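Local coordinates for protein proteinase K (PDB 2B6N) that probably hydrolyses internal peptide bonds through its subtilisin-like, calcium-binding catalytic domain, the part held here, as a serine endopeptidase of the proteinase K type, at residues F36-G41 / V96-C101; G50-S55 / A88-V93; G73-G78 / S208-S213; G109-I114 / Q137-A142; A127-G132 / I151-A156. One frame throughout, in Å; residues are numbered along the deposited sequence.

In the fold
The subtilase domain illustrates how one parallel sheet can position a catalytic centre. Contacts 1, 2 and 5 pair neighbouring strands of that sheet: contacts 1 and 2 share strand 92-97, and strands 34-39 and 125-129 join contact 1 to contact 5 through F36 O and N128 N, 2.8 Å apart. Contact 3 sets helix 72-81 against strand 206-209 and the loop after it; contact 4 pairs helices 107-120 and 137-148 and touches contact 5. Contact 1 supplies D39 of the predicted D39-H72-S224 charge relay. The S130 side chain of contact 5 is about 4 Å from those of D39 and S224, and the W210 side chain of contact 3 about 5 Å from that of H72. K89 of contact 2 has its side chain about 11 Å from the calcium ion.

Contact 1. Residues F36-G41 / V96-C101; sequences FVIDTG and VRVLNC
I38 and D39 run parallel to V96 and R97 as adjacent strands, with V96 N bonded to V37 O and D39 N to V96 O (3.0 Å). Past these bridges the second chain segment turns, and D39 O receives two successive amides. V98 N, at 2.8 Å from D39 O, lies nearly along the C=O axis, whereas L99 N stands above the carbonyl plane, 49° out of it. On one face of the sheet I38 and V96 lie side by side, and both touch helix 107-120. I38 CG2 presses tip to tip on V98 CG2 at 3.4 Å, closer than normal van der Waals contact. With V98 CG1 beside its backbone N (chi1 -58°), CG2 takes the crowded position between N and the carbonyl carbon. Further on, T40 CG2 crosses over L99 CB at 3.6 Å. The other face carries D39 and R97. The arginine chain is extended from CG to NE, and its CD passes 3.4 Å from T40 O. NE makes only a weak bond to that oxygen; water 1 also links the two, with shorter bonds, donating to T40 O at 2.6 Å and accepting from R97 NE. The guanidinium continues to salt bridges with D58 and D61. D39 OD1 takes T40 N on its anti lone pair at 2.7 Å and is also hydrogen-bonded to H72 ND1. Main-chain bonds to D39 N and O, together with the T40 amide on its carboxylate, would help hold the predicted charge-relay aspartate in position and orientation, as in other subtilases, where the acid sits at the C-terminal end of this strand.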
# COMPACT_ATOMS: atom_id res chain seq x y z
N PHE A 36 0.55 -3.19 8.59
CA PHE A 36 2.00 -3.14 8.81
C PHE A 36 2.69 -2.44 7.63
O PHE A 36 2.58 -2.86 6.48
CB PHE A 36 2.53 -4.56 9.02
CG PHE A 36 2.03 -5.20 10.29
CD1 PHE A 36 0.86 -5.97 10.30
CD2 PHE A 36 2.72 -5.01 11.48
CE1 PHE A 36 0.38 -6.56 11.50
CE2 PHE A 36 2.26 -5.59 12.68
CZ PHE A 36 1.10 -6.35 12.69
N VAL A 37 3.39 -1.35 7.92
CA VAL A 37 3.99 -0.55 6.87
C VAL A 37 5.49 -0.83 6.85
O VAL A 37 6.22 -0.37 7.73
CB VAL A 37 3.70 0.95 7.08
CG1 VAL A 37 4.34 1.78 5.94
CG2 VAL A 37 2.19 1.18 7.14
N ILE A 38 5.92 -1.65 5.90
CA ILE A 38 7.33 -2.07 5.81
C ILE A 38 8.04 -1.08 4.89
O ILE A 38 7.83 -1.11 3.69
CB ILE A 38 7.45 -3.53 5.26
CG1 ILE A 38 6.61 -4.49 6.12
CG2 ILE A 38 8.95 -3.95 5.19
CD1 ILE A 38 6.43 -5.93 5.54
N ASP A 39 8.83 -0.18 5.46
CA ASP A 39 9.21 1.02 4.73
C ASP A 39 10.29 1.77 5.52
O ASP A 39 11.09 1.15 6.26
CB ASP A 39 7.94 1.90 4.54
CG ASP A 39 7.96 2.72 3.27
OD1 ASP A 39 8.84 3.63 3.15
OD2 ASP A 39 7.08 2.48 2.40
N THR A 40 10.33 3.09 5.37
CA THR A 40 11.36 3.93 6.00
C THR A 40 11.05 4.27 7.46
O THR A 40 11.79 5.03 8.08
CB THR A 40 11.58 5.26 5.24
OG1 THR A 40 10.38 6.04 5.28
CG2 THR A 40 12.01 5.02 3.79
N GLY A 41 9.95 3.72 7.99
CA GLY A 41 9.46 4.05 9.32
C GLY A 41 8.21 4.90 9.19
O GLY A 41 7.79 5.20 8.07
N VAL A 96 7.25 -0.83 10.42
CA VAL A 96 8.34 -1.82 10.38
C VAL A 96 9.42 -1.20 9.50
O VAL A 96 9.29 -1.16 8.29
CB VAL A 96 7.85 -3.18 9.84
CG1 VAL A 96 8.96 -4.23 9.91
CG2 VAL A 96 6.67 -3.66 10.68
N ARG A 97 10.46 -0.66 10.14
CA ARG A 97 11.47 0.11 9.40
C ARG A 97 12.58 -0.78 8.84
O ARG A 97 13.38 -1.39 9.60
CB ARG A 97 12.02 1.27 10.26
CG ARG A 97 13.17 2.02 9.59
CD ARG A 97 13.58 3.25 10.41
NE ARG A 97 14.57 4.08 9.70
CZ ARG A 97 15.77 4.42 10.17
NH1 ARG A 97 16.19 4.02 11.37
NH2 ARG A 97 16.57 5.17 9.42
N VAL A 98 12.62 -0.87 7.51
CA VAL A 98 13.62 -1.69 6.82
C VAL A 98 14.43 -0.86 5.83
O VAL A 98 15.34 -1.39 5.15
CB VAL A 98 13.00 -2.92 6.13
CG1 VAL A 98 12.26 -3.79 7.13
CG2 VAL A 98 12.07 -2.52 4.96
N LEU A 99 14.10 0.43 5.74
CA LEU A 99 14.76 1.32 4.80
C LEU A 99 15.31 2.49 5.58
O LEU A 99 14.64 2.96 6.51
CB LEU A 99 13.78 1.83 3.72
CG LEU A 99 13.09 0.77 2.85
CD1 LEU A 99 12.23 1.45 1.78
CD2 LEU A 99 14.15 -0.15 2.22
N ASN A 100 16.52 2.92 5.23
CA ASN A 100 17.22 3.97 5.99
C ASN A 100 16.76 5.42 5.67
O ASN A 100 15.77 5.64 4.95
CB ASN A 100 18.76 3.79 5.86
CG ASN A 100 19.26 3.96 4.44
OD1 ASN A 100 18.67 4.69 3.64
ND2 ASN A 100 20.37 3.30 4.13
N CYS A 101 17.46 6.41 6.23
CA CYS A 101 17.07 7.82 6.05
C CYS A 101 17.11 8.26 4.58
O CYS A 101 16.42 9.21 4.20
CB CYS A 101 17.93 8.75 6.93
SG CYS A 101 17.73 8.52 8.76
O HOH W 1 14.13 6.07 7.42

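Contact 2. Residues G50-S55 / A88-V93; sequences GGRASS and AKNVNV
A88 begins a type I turn ending at V91, whose amide closes back on A88 O, and that turn offers its carbonyls to one face and the edge of the R52 guanidinium. Next comes K89, whose carbonyl oxygen sits over the centre of one guanidinium face, 3.1 Å from R52 CZ. The angles from NH1 and NH2 are poor, so the carbonyl lies over the face without a hydrogen bond, a placement likely to be electrostatically favourable; the lysine amine itself bonds to Q3, S83 and G86. N90 crosses the arginine at about a right angle, its ND2 3.4 Å from R52 CD, while OD1 bonds to S31. V91 provides the directed grip: its O lies near the guanidinium plane and accepts from R52 NH1 at 2.9 Å on an in-plane lone pair. A bend at chi3 (-73°) brings the guanidinium to the turn's carbonyls, and NH2 goes on to G81 O at the end of helix 72-81. R52 therefore ties together the three parts of a beta-alpha-beta crossover, strand 53-58, helix 72-81 and strand 92-97. N92 points away from R52 and A53, and its side chain touches T34. At V93 parallel pairing is established: V93 N bonds to R52 O at 2.9 Å with an almost straight N-H...O angle of 173°, and S54 N bonds to V93 O. A53 CB and V93 CB pack on the same face at 4.0 Å. Water 2 donates to V93 O and also hydrogen-bonds S54 OG at 2.7 Å.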
# COMPACT_ATOMS: atom_id res chain seq x y z
N GLY A 50 -3.82 10.17 14.69
CA GLY A 50 -4.62 10.31 15.91
C GLY A 50 -4.34 9.21 16.94
O GLY A 50 -5.27 8.71 17.57
N GLY A 51 -3.08 8.84 17.12
CA GLY A 51 -2.78 7.80 18.11
C GLY A 51 -2.78 6.38 17.58
O GLY A 51 -2.30 5.47 18.28
N ARG A 52 -3.28 6.15 16.37
CA ARG A 52 -3.39 4.78 15.84
C ARG A 52 -2.08 4.22 15.28
O ARG A 52 -2.03 3.05 14.91
CB ARG A 52 -4.49 4.68 14.78
CG ARG A 52 -5.88 4.98 15.30
CD ARG A 52 -6.90 5.12 14.17
NE ARG A 52 -6.73 6.37 13.42
CZ ARG A 52 -6.36 6.44 12.14
NH1 ARG A 52 -6.12 5.33 11.44
NH2 ARG A 52 -6.23 7.62 11.55
N ALA A 53 -1.03 5.04 15.21
CA ALA A 53 0.26 4.57 14.70
C ALA A 53 1.24 4.32 15.83
O ALA A 53 1.40 5.14 16.74
CB ALA A 53 0.87 5.57 13.71
N SER A 54 1.93 3.19 15.73
CA SER A 54 2.96 2.84 16.69
C SER A 54 4.10 2.11 16.00
O SER A 54 3.98 1.67 14.85
CB SER A 54 2.38 2.01 17.84
OG SER A 54 1.89 0.76 17.38
N SER A 55 5.23 1.98 16.70
CA SER A 55 6.38 1.27 16.13
C SER A 55 6.31 -0.24 16.32
O SER A 55 5.93 -0.73 17.39
CB SER A 55 7.68 1.79 16.73
OG SER A 55 7.87 3.15 16.44
N ALA A 88 -8.61 3.93 4.99
CA ALA A 88 -9.19 3.20 6.12
C ALA A 88 -8.91 4.01 7.40
O ALA A 88 -7.89 3.83 8.06
CB ALA A 88 -8.58 1.80 6.23
N LYS A 89 -9.84 4.90 7.71
CA LYS A 89 -9.59 6.00 8.64
C LYS A 89 -9.55 5.62 10.12
O LYS A 89 -9.28 6.48 10.97
CB LYS A 89 -10.59 7.12 8.36
CG LYS A 89 -10.51 7.63 6.90
CD LYS A 89 -11.45 8.79 6.65
CE LYS A 89 -11.40 9.23 5.19
NZ LYS A 89 -10.11 9.89 4.78
N ASN A 90 -9.80 4.35 10.43
CA ASN A 90 -9.67 3.89 11.82
C ASN A 90 -8.78 2.64 11.98
O ASN A 90 -8.82 1.95 13.02
CB ASN A 90 -11.04 3.63 12.45
CG ASN A 90 -11.00 3.61 13.97
OD1 ASN A 90 -11.62 2.75 14.61
ND2 ASN A 90 -10.27 4.55 14.55
N VAL A 91 -7.98 2.36 10.95
CA VAL A 91 -7.07 1.21 10.99
C VAL A 91 -5.94 1.46 11.99
O VAL A 91 -5.55 2.61 12.23
CB VAL A 91 -6.49 0.89 9.58
CG1 VAL A 91 -5.38 1.88 9.19
CG2 VAL A 91 -5.99 -0.55 9.49
N ASN A 92 -5.43 0.39 12.60
CA ASN A 92 -4.18 0.49 13.36
C ASN A 92 -2.99 0.42 12.40
O ASN A 92 -3.01 -0.36 11.45
CB ASN A 92 -4.11 -0.62 14.40
CG ASN A 92 -5.30 -0.60 15.31
OD1 ASN A 92 -5.51 0.39 16.01
ND2 ASN A 92 -6.12 -1.65 15.25
N VAL A 93 -1.98 1.24 12.66
CA VAL A 93 -0.81 1.36 11.80
C VAL A 93 0.41 0.97 12.62
O VAL A 93 0.61 1.50 13.72
CB VAL A 93 -0.63 2.80 11.26
CG1 VAL A 93 0.70 2.94 10.46
CG2 VAL A 93 -1.82 3.19 10.37
O HOH W 2 -0.62 0.90 16.29

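Contact 3. Residues G73-G78 / S208-S213; sequences GTHVAG and SSWYTS
Two serine hydroxyls bond to successive carbonyls of the helix: S209 OG donates to T74 O at 2.8 Å and S208 OG to H75 O at 2.7 Å. The second bond lies in the carbonyl plane, on a lone pair. The first comes from above the plane of T74 O, which G78 N approaches from the opposite face, so this oxygen serves the helix and the strand at once. S208 OG extends anti to its backbone N (chi1 -169°), and both hydroxyls settle against the bare backbone of G78, S209 OG lying 3.3 Å from G78 CA. Contacts through carbon hydrogens come next. S208 CB sits over the centre of the H75 ring, 3.4 Å from the centroid, in a CH-pi contact, and H75 CA points a C-H toward S209 O. Van der Waals contacts are lighter: T74 CG2 lies against the W210 main chain, and H75 CB meets the W210 ring at its edge, by CE3. H75 NE2 bonds to N218 O, while T74 OG1 reaches D68. Helix 72-81 is thereby clasped to the two-stranded antiparallel sheet 206-209/217-220, with V76 turned instead to strand 34-39 and helix 223-240.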
# COMPACT_ATOMS: atom_id res chain seq x y z
N GLY A 73 7.78 6.41 4.26
CA GLY A 73 6.89 5.54 5.03
C GLY A 73 5.71 6.25 5.66
O GLY A 73 4.63 5.68 5.78
N THR A 74 5.92 7.50 6.10
CA THR A 74 4.85 8.32 6.64
C THR A 74 3.77 8.62 5.57
O THR A 74 2.58 8.66 5.87
CB THR A 74 5.44 9.62 7.21
OG1 THR A 74 6.35 9.28 8.26
CG2 THR A 74 4.33 10.53 7.78
N HIS A 75 4.22 8.85 4.35
CA HIS A 75 3.33 9.19 3.23
C HIS A 75 2.52 7.94 2.90
O HIS A 75 1.30 7.99 2.80
CB HIS A 75 4.18 9.65 2.05
CG HIS A 75 3.39 10.30 0.95
ND1 HIS A 75 2.81 9.57 -0.06
CD2 HIS A 75 3.12 11.60 0.70
CE1 HIS A 75 2.18 10.40 -0.89
NE2 HIS A 75 2.36 11.64 -0.45
N VAL A 76 3.22 6.81 2.80
CA VAL A 76 2.57 5.53 2.49
C VAL A 76 1.55 5.20 3.57
O VAL A 76 0.40 4.87 3.27
CB VAL A 76 3.63 4.41 2.31
CG1 VAL A 76 2.98 3.02 2.25
CG2 VAL A 76 4.45 4.65 1.04
N ALA A 77 1.95 5.35 4.84
CA ALA A 77 1.08 5.08 5.97
C ALA A 77 -0.16 5.99 5.99
O ALA A 77 -1.27 5.53 6.28
CB ALA A 77 1.86 5.20 7.29
N GLY A 78 0.01 7.27 5.65
CA GLY A 78 -1.15 8.17 5.61
C GLY A 78 -2.14 7.78 4.52
O GLY A 78 -3.34 7.94 4.67
N SER A 208 -0.40 13.09 0.78
CA SER A 208 -0.50 12.36 2.05
C SER A 208 0.40 13.03 3.09
O SER A 208 0.98 14.08 2.82
CB SER A 208 -0.11 10.88 1.86
OG SER A 208 -0.44 10.11 3.00
N SER A 209 0.50 12.42 4.27
CA SER A 209 1.31 12.92 5.37
C SER A 209 2.81 12.84 5.04
O SER A 209 3.22 12.10 4.15
CB SER A 209 0.99 12.11 6.63
OG SER A 209 0.77 10.76 6.26
N TRP A 210 3.62 13.61 5.76
CA TRP A 210 5.07 13.65 5.55
C TRP A 210 5.73 13.85 6.92
O TRP A 210 5.09 14.31 7.86
CB TRP A 210 5.44 14.81 4.62
CG TRP A 210 6.86 14.79 4.05
CD1 TRP A 210 7.87 15.71 4.27
CD2 TRP A 210 7.40 13.82 3.16
NE1 TRP A 210 9.01 15.35 3.57
CE2 TRP A 210 8.74 14.20 2.87
CE3 TRP A 210 6.88 12.65 2.56
CZ2 TRP A 210 9.57 13.45 2.02
CZ3 TRP A 210 7.70 11.92 1.69
CH2 TRP A 210 9.04 12.33 1.44
N TYR A 211 7.01 13.50 7.00
CA TYR A 211 7.69 13.35 8.30
C TYR A 211 8.22 14.64 8.93
O TYR A 211 8.63 14.63 10.09
CB TYR A 211 8.84 12.33 8.15
CG TYR A 211 10.15 12.95 7.65
CD1 TYR A 211 11.27 13.04 8.50
CD2 TYR A 211 10.27 13.44 6.35
CE1 TYR A 211 12.47 13.63 8.05
CE2 TYR A 211 11.46 14.02 5.89
CZ TYR A 211 12.55 14.09 6.74
OH TYR A 211 13.73 14.67 6.28
N THR A 212 8.21 15.75 8.20
CA THR A 212 8.91 16.97 8.65
C THR A 212 8.22 17.71 9.81
O THR A 212 8.88 18.45 10.55
CB THR A 212 9.19 17.92 7.48
OG1 THR A 212 7.96 18.21 6.80
CG2 THR A 212 10.18 17.31 6.49
N SER A 213 6.91 17.49 9.99
CA SER A 213 6.17 17.98 11.18
C SER A 213 4.88 17.17 11.36
O SER A 213 4.49 16.38 10.46
CB SER A 213 5.83 19.47 11.06
OG SER A 213 4.63 19.67 10.32

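Contact 4. Residues G109-I114 / Q137-A142; sequences GVIAGI and QATDDA
I114 CG2 packs against the carbonyl and methyl of A142, 3.3 Å from A142 O and 3.8 Å from A142 CB. The same methyl of alanine is met from one turn earlier by I111 CG2 at 4.0 Å, so A142 CB fits between two isoleucine branches spaced three residues apart. Both isoleucines hold CG1 beside the backbone N (chi1 -65° for I114), which leaves CG2 anti to it and directs that branch across to the neighbouring helix. I114 CD1, the other branch, reaches T139 CG2 only at 4.2 Å. The two short helical segments run almost parallel, their axes 10° apart in direction and 9.6 Å apart at closest approach. This is the usual layout of a parallel alpha/beta fold: helices 107-120 and 137-148 each lead into a strand, 125-129 and 152-156, and lie side by side on one face of the sheet. On its inner side the contact is continuous with that sheet, since I114 and V110 both touch M129. I111, partly exposed, closes the outer side, its CD1 lying along A138 and T139 and reaching A138 CB at 3.9 Å. T139 OG1 touches the flank of I111, but its hydrogen bond goes to S136. The open side is that of the exposed A138, Q137 and D141. Of these, Q137 and D141 take no part in the packing and bond to each other, NE2 to OD1 at 2.8 Å, the oxygen being met from above the carboxylate plane. D140, by contrast, is buried and bonded to R171 and S168.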
# COMPACT_ATOMS: atom_id res chain seq x y z
N GLY A 109 17.65 -7.16 5.56
CA GLY A 109 16.83 -6.35 6.48
C GLY A 109 15.36 -6.36 6.07
O GLY A 109 14.46 -6.41 6.92
N VAL A 110 15.11 -6.32 4.76
CA VAL A 110 13.74 -6.37 4.26
C VAL A 110 13.09 -7.71 4.65
O VAL A 110 11.95 -7.74 5.10
CB VAL A 110 13.66 -6.17 2.74
CG1 VAL A 110 12.23 -6.48 2.21
CG2 VAL A 110 14.10 -4.75 2.37
N ILE A 111 13.84 -8.79 4.44
CA ILE A 111 13.39 -10.13 4.84
C ILE A 111 13.14 -10.22 6.36
O ILE A 111 12.14 -10.80 6.80
CB ILE A 111 14.35 -11.25 4.33
CG1 ILE A 111 14.24 -11.39 2.79
CG2 ILE A 111 14.09 -12.57 5.07
CD1 ILE A 111 15.34 -12.20 2.17
N ALA A 112 14.05 -9.65 7.15
CA ALA A 112 13.84 -9.54 8.59
C ALA A 112 12.49 -8.88 8.92
O ALA A 112 11.77 -9.37 9.79
CB ALA A 112 15.01 -8.81 9.30
N GLY A 113 12.16 -7.79 8.23
CA GLY A 113 10.88 -7.08 8.45
C GLY A 113 9.65 -7.92 8.05
O GLY A 113 8.62 -7.91 8.75
N ILE A 114 9.76 -8.62 6.93
CA ILE A 114 8.67 -9.51 6.48
C ILE A 114 8.43 -10.57 7.56
O ILE A 114 7.29 -10.80 7.98
CB ILE A 114 9.03 -10.20 5.15
CG1 ILE A 114 9.16 -9.18 4.01
CG2 ILE A 114 7.96 -11.24 4.78
CD1 ILE A 114 9.91 -9.69 2.76
N GLN A 137 14.55 -14.90 -4.96
CA GLN A 137 13.69 -15.98 -4.47
C GLN A 137 13.61 -15.96 -2.94
O GLN A 137 12.58 -16.29 -2.37
CB GLN A 137 14.16 -17.35 -4.96
CG GLN A 137 13.18 -18.48 -4.64
CD GLN A 137 11.85 -18.30 -5.30
OE1 GLN A 137 11.77 -17.90 -6.47
NE2 GLN A 137 10.77 -18.55 -4.56
N ALA A 138 14.70 -15.56 -2.28
CA ALA A 138 14.72 -15.45 -0.81
C ALA A 138 13.66 -14.45 -0.32
O ALA A 138 12.91 -14.73 0.65
CB ALA A 138 16.13 -15.04 -0.31
N THR A 139 13.58 -13.30 -0.99
CA THR A 139 12.57 -12.30 -0.67
C THR A 139 11.16 -12.83 -0.96
O THR A 139 10.25 -12.69 -0.14
CB THR A 139 12.80 -10.98 -1.43
OG1 THR A 139 14.11 -10.48 -1.12
CG2 THR A 139 11.74 -9.93 -1.01
N ASP A 140 10.98 -13.42 -2.14
CA ASP A 140 9.70 -14.00 -2.52
C ASP A 140 9.22 -15.08 -1.53
O ASP A 140 8.03 -15.13 -1.17
CB ASP A 140 9.77 -14.60 -3.94
CG ASP A 140 10.20 -13.58 -4.99
OD1 ASP A 140 10.08 -12.35 -4.77
OD2 ASP A 140 10.64 -14.04 -6.07
N ASP A 141 10.14 -15.94 -1.09
CA ASP A 141 9.81 -16.98 -0.13
C ASP A 141 9.31 -16.40 1.18
O ASP A 141 8.37 -16.94 1.80
CB ASP A 141 11.02 -17.85 0.19
CG ASP A 141 11.38 -18.82 -0.93
OD1 ASP A 141 10.56 -19.04 -1.86
OD2 ASP A 141 12.51 -19.33 -0.87
N ALA A 142 9.97 -15.33 1.64
CA ALA A 142 9.57 -14.73 2.90
C ALA A 142 8.17 -14.14 2.79
O ALA A 142 7.37 -14.27 3.71
CB ALA A 142 10.59 -13.67 3.37

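Contact 5. Residues A127-G132 / I151-A156; sequences ANMSLG and ITFVVA
M129 O is gripped from two segments of the chain: A156 N donates to it from the neighbouring strand at 3.1 Å, and L131 N closes on it weakly from two residues on, in an inverse gamma turn centred on S130. Before this point regular parallel pairing runs through A127 N to T152 O, V154 N to A127 O and M129 N to V154 O, the last at 2.8 Å. One face of the strand pair is built round the F153 ring. A127 CB lies over the centre of that ring, 3.6 Å from its centroid and 10° off the normal, a CH-pi contact. M129 takes the edge of the same ring, with SD in the ring plane and 3.8 Å from F153 CD2, a Met-aromatic contact. Its chain is bent at chi3 (71°), which carries the methyl toward helix 107-120. M129 CB also packs on V155 CG1 at 3.7 Å. The opposite face bears N128 and V154, and helix 72-81 touches N128. Where the strands part, water 3 donates to both L131 O and A156 O, each at 2.6 Å. S130 OG bonds to S224 O, placing the turn beside the predicted nucleophile. Adjacent parallel strands of the subtilase core, followed by the Ser-Leu-Gly segment S130-G132, which in related proteases borders the substrate cleft, characterise this site.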
# COMPACT_ATOMS: atom_id res chain seq x y z
N ALA A 127 -0.15 -6.17 5.24
CA ALA A 127 1.20 -5.59 5.23
C ALA A 127 1.40 -4.92 3.88
O ALA A 127 1.00 -5.47 2.85
CB ALA A 127 2.27 -6.65 5.46
N ASN A 128 2.02 -3.74 3.89
CA ASN A 128 2.32 -3.02 2.66
C ASN A 128 3.82 -2.93 2.44
O ASN A 128 4.55 -2.56 3.37
CB ASN A 128 1.76 -1.60 2.73
CG ASN A 128 1.98 -0.82 1.44
OD1 ASN A 128 2.98 -0.07 1.29
ND2 ASN A 128 1.09 -1.02 0.49
N MET A 129 4.26 -3.26 1.23
CA MET A 129 5.66 -3.11 0.85
C MET A 129 5.82 -2.20 -0.36
O MET A 129 5.82 -2.67 -1.50
CB MET A 129 6.27 -4.49 0.54
CG MET A 129 6.26 -5.43 1.74
SD MET A 129 7.14 -6.98 1.37
CE MET A 129 8.83 -6.43 1.29
N SER A 130 5.95 -0.90 -0.11
CA SER A 130 6.27 0.09 -1.15
C SER A 130 7.79 0.19 -1.36
O SER A 130 8.42 1.20 -1.04
CB SER A 130 5.67 1.46 -0.77
OG SER A 130 4.25 1.42 -0.90
N LEU A 131 8.35 -0.88 -1.92
CA LEU A 131 9.79 -1.02 -2.10
C LEU A 131 9.98 -2.23 -3.00
O LEU A 131 9.09 -3.08 -3.13
CB LEU A 131 10.49 -1.26 -0.74
CG LEU A 131 10.15 -2.52 0.04
CD1 LEU A 131 10.96 -3.75 -0.43
CD2 LEU A 131 10.39 -2.25 1.52
N GLY A 132 11.15 -2.30 -3.63
CA GLY A 132 11.43 -3.40 -4.54
C GLY A 132 12.87 -3.35 -4.99
O GLY A 132 13.59 -2.36 -4.73
N ILE A 151 -1.41 -13.35 6.58
CA ILE A 151 -1.33 -11.89 6.44
C ILE A 151 -1.36 -11.54 4.96
O ILE A 151 -0.52 -12.01 4.20
CB ILE A 151 -0.07 -11.28 7.12
CG1 ILE A 151 -0.07 -11.56 8.63
CG2 ILE A 151 0.04 -9.78 6.86
CD1 ILE A 151 0.95 -12.61 9.07
N THR A 152 -2.32 -10.71 4.57
CA THR A 152 -2.40 -10.23 3.20
C THR A 152 -1.23 -9.28 2.95
O THR A 152 -1.09 -8.29 3.68
CB THR A 152 -3.75 -9.50 2.97
OG1 THR A 152 -4.84 -10.43 3.18
CG2 THR A 152 -3.85 -8.90 1.56
N PHE A 153 -0.40 -9.58 1.95
CA PHE A 153 0.68 -8.68 1.52
C PHE A 153 0.36 -7.95 0.22
O PHE A 153 -0.05 -8.56 -0.78
CB PHE A 153 2.00 -9.44 1.35
CG PHE A 153 2.81 -9.49 2.59
CD1 PHE A 153 2.37 -10.20 3.69
CD2 PHE A 153 4.02 -8.83 2.65
CE1 PHE A 153 3.12 -10.24 4.84
CE2 PHE A 153 4.79 -8.87 3.80
CZ PHE A 153 4.33 -9.57 4.90
N VAL A 154 0.60 -6.64 0.24
CA VAL A 154 0.32 -5.77 -0.90
C VAL A 154 1.63 -5.03 -1.19
O VAL A 154 2.24 -4.48 -0.28
CB VAL A 154 -0.79 -4.74 -0.56
CG1 VAL A 154 -1.09 -3.86 -1.80
CG2 VAL A 154 -2.08 -5.45 -0.09
N VAL A 155 2.06 -5.04 -2.45
CA VAL A 155 3.40 -4.55 -2.83
C VAL A 155 3.37 -3.70 -4.10
O VAL A 155 2.50 -3.90 -4.97
CB VAL A 155 4.46 -5.71 -2.98
CG1 VAL A 155 4.37 -6.68 -1.81
CG2 VAL A 155 4.32 -6.48 -4.32
N ALA A 156 4.31 -2.77 -4.20
CA ALA A 156 4.43 -1.91 -5.39
C ALA A 156 4.99 -2.72 -6.56
O ALA A 156 5.89 -3.56 -6.37
CB ALA A 156 5.31 -0.71 -5.08
O HOH W 3 7.68 -4.60 -4.77